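Local coordinates for protein uricase (Arthrobacter globiformis, PDB 2YZE) that catalyses the oxidation of uric acid by molecular oxygen to 5-hydroxyisourate, releasing hydrogen peroxide, at residues T159-H164 with T178-A183. Numbering follows the deposited sequence.
Sequences TGSEFH and TDRILA. With NOB ((dihydroxyboranyloxy-hydroxy-boranyl)oxylithium), chain I.
R180 N donates to S161 O (3.0 Å) where the two arms of the loop linking antiparallel strands 143-157 and 182-192 of the tunnelling (T-fold) uricase domain meet. This crossing builds one wall of the urate site, to which F163 and R180 belong, and here a borate-type ligand occupies it. R180 runs extended from CG to NE, passing S161, whose OG accepts from NE (3.1 Å) close to the guanidinium plane. With OG anti to the backbone N (chi1 172°), S161 turns its hydroxyl to that edge. A water taken up by NH2 also meets S161 OG and donates to E162 O; together with the NE bond it helps to hold the guanidinium in its plane. F163 CB sits over the guanidinium face, while the F163 ring, its plane only 9° from that of the guanidinium, places one face under ligand atom OB2. With an alanine at R180, S161 OG is likely to lose its NE partner, and the ligand the NH1 bond to OB2 and the weak NH2 bond to OB3. E162 CG packs on T178 O (3.2 Å); its carboxylate accepts from H164 NE2 through OE1, and OE2 is hydrogen-bonded to H218 NE2. At the other end T159 OG1 donates to D179 OD1, and D179 OD2 pairs with R32 of a second subunit. T67 of a third subunit also binds the ligand, whose OB2 receives R180 NH1 at 3.2 Å in a nearly straight bond (170°).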
loop_
_atom_site.group_PDB
_atom_site.type_symbol
_atom_site.label_atom_id
_atom_site.label_comp_id
_atom_site.label_asym_id
_atom_site.label_seq_id
_atom_site.Cartn_x
_atom_site.Cartn_y
_atom_site.Cartn_z
ATOM N N THR A 159 -28.022 -10.457 0.244
ATOM C CA THR A 159 -28.769 -11.712 0.173
ATOM C C THR A 159 -28.945 -12.056 -1.308
ATOM O O THR A 159 -28.478 -11.318 -2.176
ATOM C CB THR A 159 -30.155 -11.608 0.894
ATOM O OG1 THR A 159 -30.686 -12.925 1.093
ATOM C CG2 THR A 159 -31.156 -10.788 0.070
ATOM N N GLY A 160 -29.597 -13.173 -1.611
ATOM C CA GLY A 160 -29.766 -13.537 -3.008
ATOM C C GLY A 160 -28.509 -14.198 -3.548
ATOM O O GLY A 160 -28.122 -14.018 -4.711
ATOM N N SER A 161 -27.851 -14.951 -2.678
ATOM C CA SER A 161 -26.644 -15.673 -3.032
ATOM C C SER A 161 -26.630 -16.973 -2.243
ATOM O O SER A 161 -26.855 -16.979 -1.034
ATOM C CB SER A 161 -25.403 -14.849 -2.697
ATOM O OG SER A 161 -24.228 -15.623 -2.866
ATOM N N GLU A 162 -26.377 -18.073 -2.942
ATOM C CA GLU A 162 -26.334 -19.392 -2.325
ATOM C C GLU A 162 -25.089 -20.127 -2.786
ATOM O O GLU A 162 -24.413 -19.709 -3.732
ATOM C CB GLU A 162 -27.545 -20.224 -2.752
ATOM C CG GLU A 162 -28.882 -19.578 -2.523
ATOM C CD GLU A 162 -30.034 -20.444 -3.012
ATOM O OE1 GLU A 162 -30.001 -21.673 -2.786
ATOM O OE2 GLU A 162 -30.978 -19.896 -3.615
ATOM N N PHE A 163 -24.783 -21.219 -2.097
ATOM C CA PHE A 163 -23.666 -22.075 -2.465
ATOM C C PHE A 163 -23.866 -23.427 -1.813
ATOM O O PHE A 163 -23.633 -23.602 -0.616
ATOM C CB PHE A 163 -22.312 -21.503 -2.052
ATOM C CG PHE A 163 -21.151 -22.230 -2.681
ATOM C CD1 PHE A 163 -21.077 -22.371 -4.067
ATOM C CD2 PHE A 163 -20.161 -22.811 -1.900
ATOM C CE1 PHE A 163 -20.029 -23.090 -4.668
ATOM C CE2 PHE A 163 -19.115 -23.528 -2.486
ATOM C CZ PHE A 163 -19.052 -23.666 -3.877
ATOM N N HIS A 164 -24.316 -24.377 -2.620
ATOM C CA HIS A 164 -24.579 -25.726 -2.156
ATOM C C HIS A 164 -24.405 -26.701 -3.311
ATOM O O HIS A 164 -24.238 -26.293 -4.463
ATOM C CB HIS A 164 -26.005 -25.799 -1.595
ATOM C CG HIS A 164 -27.039 -25.186 -2.489
ATOM N ND1 HIS A 164 -27.454 -25.775 -3.665
ATOM C CD2 HIS A 164 -27.727 -24.023 -2.389
ATOM C CE1 HIS A 164 -28.353 -25.002 -4.250
ATOM N NE2 HIS A 164 -28.536 -23.932 -3.495
ATOM N N THR A 178 -28.107 -21.370 1.755
ATOM C CA THR A 178 -29.014 -20.799 0.768
ATOM C C THR A 178 -29.153 -19.289 0.958
ATOM O O THR A 178 -29.997 -18.655 0.325
ATOM C CB THR A 178 -30.411 -21.425 0.852
ATOM O OG1 THR A 178 -30.971 -21.171 2.144
ATOM C CG2 THR A 178 -30.330 -22.933 0.613
ATOM N N ASP A 179 -28.325 -18.720 1.830
ATOM C CA ASP A 179 -28.355 -17.274 2.089
ATOM C C ASP A 179 -27.000 -16.834 2.633
ATOM O O ASP A 179 -26.639 -17.154 3.766
ATOM C CB ASP A 179 -29.449 -16.918 3.110
ATOM C CG ASP A 179 -29.772 -15.419 3.139
ATOM O OD1 ASP A 179 -28.983 -14.611 2.596
ATOM O OD2 ASP A 179 -30.818 -15.041 3.716
ATOM N N ARG A 180 -26.248 -16.107 1.819
ATOM C CA ARG A 180 -24.941 -15.630 2.240
ATOM C C ARG A 180 -24.659 -14.315 1.537
ATOM O O ARG A 180 -25.361 -13.934 0.605
ATOM C CB ARG A 180 -23.844 -16.631 1.854
ATOM C CG ARG A 180 -23.627 -16.744 0.342
ATOM C CD ARG A 180 -22.413 -17.580 -0.025
ATOM N NE ARG A 180 -22.195 -17.569 -1.471
ATOM C CZ ARG A 180 -21.155 -18.120 -2.087
ATOM N NH1 ARG A 180 -20.212 -18.744 -1.388
ATOM N NH2 ARG A 180 -21.048 -18.027 -3.410
ATOM N N ILE A 181 -23.638 -13.616 2.004
ATOM C CA ILE A 181 -23.238 -12.366 1.380
ATOM C C ILE A 181 -22.301 -12.731 0.230
ATOM O O ILE A 181 -21.512 -13.668 0.335
ATOM C CB ILE A 181 -22.469 -11.461 2.369
ATOM C CG1 ILE A 181 -23.456 -10.755 3.306
ATOM C CG2 ILE A 181 -21.616 -10.445 1.604
ATOM C CD1 ILE A 181 -22.780 -9.837 4.313
ATOM N N LEU A 182 -22.413 -12.008 -0.872
ATOM C CA LEU A 182 -21.534 -12.227 -2.017
ATOM C C LEU A 182 -20.912 -10.865 -2.277
ATOM O O LEU A 182 -21.595 -9.944 -2.716
ATOM C CB LEU A 182 -22.330 -12.683 -3.248
ATOM C CG LEU A 182 -21.505 -12.903 -4.526
ATOM C CD1 LEU A 182 -20.515 -14.037 -4.323
ATOM C CD2 LEU A 182 -22.430 -13.219 -5.687
ATOM N N ALA A 183 -19.631 -10.728 -1.966
ATOM C CA ALA A 183 -18.929 -9.463 -2.168
ATOM C C ALA A 183 -17.689 -9.706 -3.017
ATOM O O ALA A 183 -16.989 -10.710 -2.844
ATOM C CB ALA A 183 -18.533 -8.864 -0.823
HETATM B B1 NOB I . -17.706 -20.368 -4.771
HETATM B B2 NOB I . -16.447 -20.027 -2.532
HETATM O OB1 NOB I . -16.754 -21.272 -5.608
HETATM O OB2 NOB I . -17.878 -20.002 -3.260
HETATM O OB3 NOB I . -18.810 -19.461 -5.381
HETATM O OB4 NOB I . -15.200 -19.056 -2.724
HETATM O OB5 NOB I . -16.242 -21.273 -1.580
HETATM LI LI NOB I . -15.998 -22.176 -3.344
HETATM O O HOH W 1 -30.266 -16.026 -0.830
HETATM O O HOH W 2 -23.451 -17.304 -4.741
#